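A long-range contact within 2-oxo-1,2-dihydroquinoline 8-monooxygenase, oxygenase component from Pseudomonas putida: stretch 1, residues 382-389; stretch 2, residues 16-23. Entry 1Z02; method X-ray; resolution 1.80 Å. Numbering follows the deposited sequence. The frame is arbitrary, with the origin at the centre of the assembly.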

# COMPACT_ATOMS: atom_id res chain seq x y z
N TRP A 382 -23.14 3.86 2.03
CA TRP A 382 -24.29 3.51 1.21
C TRP A 382 -25.52 3.10 2.03
O TRP A 382 -26.65 3.10 1.53
CB TRP A 382 -23.89 2.40 0.22
CG TRP A 382 -22.81 2.85 -0.72
CD1 TRP A 382 -21.52 2.41 -0.76
CD2 TRP A 382 -22.92 3.86 -1.73
NE1 TRP A 382 -20.82 3.07 -1.73
CE2 TRP A 382 -21.65 3.97 -2.35
CE3 TRP A 382 -23.96 4.68 -2.18
CZ2 TRP A 382 -21.40 4.87 -3.39
CZ3 TRP A 382 -23.71 5.58 -3.21
CH2 TRP A 382 -22.44 5.66 -3.81
N ASP A 383 -25.29 2.77 3.30
CA ASP A 383 -26.38 2.38 4.18
C ASP A 383 -26.63 3.42 5.26
O ASP A 383 -27.79 3.72 5.57
CB ASP A 383 -26.08 1.06 4.89
CG ASP A 383 -26.09 -0.13 3.97
OD1 ASP A 383 -25.77 -1.22 4.46
OD2 ASP A 383 -26.39 0.01 2.77
N ASP A 384 -25.56 3.95 5.84
CA ASP A 384 -25.65 4.91 6.95
C ASP A 384 -25.73 6.40 6.62
O ASP A 384 -25.93 7.22 7.52
CB ASP A 384 -24.51 4.67 7.93
CG ASP A 384 -24.60 3.32 8.62
OD1 ASP A 384 -23.69 2.98 9.41
OD2 ASP A 384 -25.59 2.60 8.38
N GLU A 385 -25.54 6.77 5.36
CA GLU A 385 -25.64 8.17 4.99
C GLU A 385 -27.05 8.63 5.40
O GLU A 385 -28.00 7.84 5.36
CB GLU A 385 -25.45 8.33 3.48
CG GLU A 385 -26.57 7.71 2.66
CD GLU A 385 -26.30 7.73 1.17
OE1 GLU A 385 -25.43 8.52 0.72
OE2 GLU A 385 -26.97 6.96 0.44
N GLN A 386 -27.19 9.89 5.80
CA GLN A 386 -28.52 10.39 6.17
C GLN A 386 -28.91 11.51 5.22
O GLN A 386 -28.64 12.68 5.48
CB GLN A 386 -28.53 10.86 7.63
CG GLN A 386 -28.24 9.71 8.59
CD GLN A 386 -28.55 10.03 10.04
OE1 GLN A 386 -29.68 10.37 10.38
NE2 GLN A 386 -27.55 9.89 10.89
N LEU A 387 -29.52 11.12 4.11
CA LEU A 387 -29.93 12.07 3.08
C LEU A 387 -31.16 12.87 3.50
O LEU A 387 -31.92 12.45 4.37
CB LEU A 387 -30.20 11.33 1.77
CG LEU A 387 -29.04 10.45 1.29
CD1 LEU A 387 -29.38 9.81 -0.06
CD2 LEU A 387 -27.76 11.26 1.21
N VAL A 388 -31.35 14.02 2.86
CA VAL A 388 -32.47 14.90 3.18
C VAL A 388 -33.28 15.30 1.95
O VAL A 388 -33.05 14.79 0.85
CB VAL A 388 -31.98 16.16 3.90
CG1 VAL A 388 -31.45 15.81 5.28
CG2 VAL A 388 -30.88 16.82 3.08
N ALA A 389 -34.21 16.22 2.14
CA ALA A 389 -35.09 16.68 1.06
C ALA A 389 -34.39 17.05 -0.23
O ALA A 389 -34.84 16.68 -1.31
CB ALA A 389 -35.93 17.86 1.55
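Stretch 2 16-23: ISDARANN

Stretch 2 has no regular helix or strand. It runs alongside the end of a helix in stretch 1 and the loop that follows. The two chains advance in the same general direction: Asp-384 lies nearest Ile-16, Gln-386 nearest Arg-20 and Val-388 nearest Ala-21, with CA atoms 7.0, 5.3 and 4.9 Å apart. A type I beta turn from Ser-17 to Arg-20 bulges away at Asp-18 and Ala-19, which make no contact.

Gln-386 has the largest covered area. Its CA-to-CB bond points sideways, but the end of the side chain comes nearer. There OE1 accepts a nearly straight hydrogen bond from Ser-17 N at 3.0 Å.

Arg-20 points toward stretch 1 with an extended side chain beyond chi1. Its NH1 reaches the carbonyls where the helix ends, donating to Asp-383 O at 2.9 Å and, more weakly, to Glu-385 O at 2.9 Å. Both oxygens lie near the guanidinium plane. A water accepts from Arg-20 NH2 and donates to Asp-383 O, giving a second link.

Asn-22 also points toward stretch 1 and packs against Glu-385, Gln-386 and Leu-387. Beside it the backbones join directly: Ala-21 N donates to Leu-387 O at 2.7 Å. Leu-387 CB lies 4.3 Å from Ala-21 CB, adding an apolar contact.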

# COMPACT_ATOMS: atom_id res chain seq x y z
N ILE A 16 -28.88 6.82 13.69
CA ILE A 16 -29.58 7.03 12.39
C ILE A 16 -31.04 7.42 12.63
O ILE A 16 -31.79 6.70 13.28
CB ILE A 16 -29.49 5.76 11.52
CG1 ILE A 16 -28.02 5.44 11.28
CG2 ILE A 16 -30.22 5.97 10.19
CD1 ILE A 16 -27.79 4.24 10.41
N SER A 17 -31.42 8.58 12.10
CA SER A 17 -32.77 9.11 12.27
C SER A 17 -33.80 8.63 11.25
O SER A 17 -33.49 8.47 10.06
CB SER A 17 -32.71 10.64 12.26
OG SER A 17 -34.01 11.21 12.14
N ASP A 18 -35.02 8.40 11.72
CA ASP A 18 -36.12 7.96 10.88
C ASP A 18 -36.60 9.08 9.98
O ASP A 18 -37.45 8.88 9.10
CB ASP A 18 -37.29 7.49 11.75
CG ASP A 18 -36.99 6.21 12.49
OD1 ASP A 18 -37.39 5.13 12.01
OD2 ASP A 18 -36.34 6.26 13.55
N ALA A 19 -36.07 10.28 10.19
CA ALA A 19 -36.46 11.44 9.40
C ALA A 19 -35.65 11.59 8.10
O ALA A 19 -35.94 12.47 7.29
CB ALA A 19 -36.33 12.69 10.23
N ARG A 20 -34.63 10.75 7.91
CA ARG A 20 -33.82 10.83 6.71
C ARG A 20 -34.61 10.42 5.47
O ARG A 20 -35.55 9.63 5.55
CB ARG A 20 -32.56 9.95 6.85
CG ARG A 20 -32.82 8.46 6.95
CD ARG A 20 -31.49 7.71 7.03
NE ARG A 20 -31.68 6.26 7.12
CZ ARG A 20 -30.68 5.39 7.01
NH1 ARG A 20 -29.44 5.82 6.80
NH2 ARG A 20 -30.93 4.08 7.07
N ALA A 21 -34.22 10.97 4.33
CA ALA A 21 -34.88 10.69 3.07
C ALA A 21 -34.64 9.28 2.55
O ALA A 21 -35.52 8.70 1.91
CB ALA A 21 -34.47 11.71 2.02
N ASN A 22 -33.45 8.73 2.80
CA ASN A 22 -33.13 7.39 2.33
C ASN A 22 -33.58 6.29 3.29
O ASN A 22 -32.76 5.66 3.95
CB ASN A 22 -31.63 7.25 2.03
CG ASN A 22 -30.74 7.52 3.24
OD1 ASN A 22 -29.67 6.93 3.37
ND2 ASN A 22 -31.17 8.43 4.11
N ASN A 23 -34.88 6.06 3.34
CA ASN A 23 -35.45 5.02 4.19
C ASN A 23 -35.23 3.66 3.51
O ASN A 23 -34.83 3.60 2.34
CB ASN A 23 -36.94 5.28 4.42
CG ASN A 23 -37.70 5.52 3.13
OD1 ASN A 23 -38.62 6.35 3.08
ND2 ASN A 23 -37.34 4.81 2.08
O HOH W 1 -28.89 2.03 7.54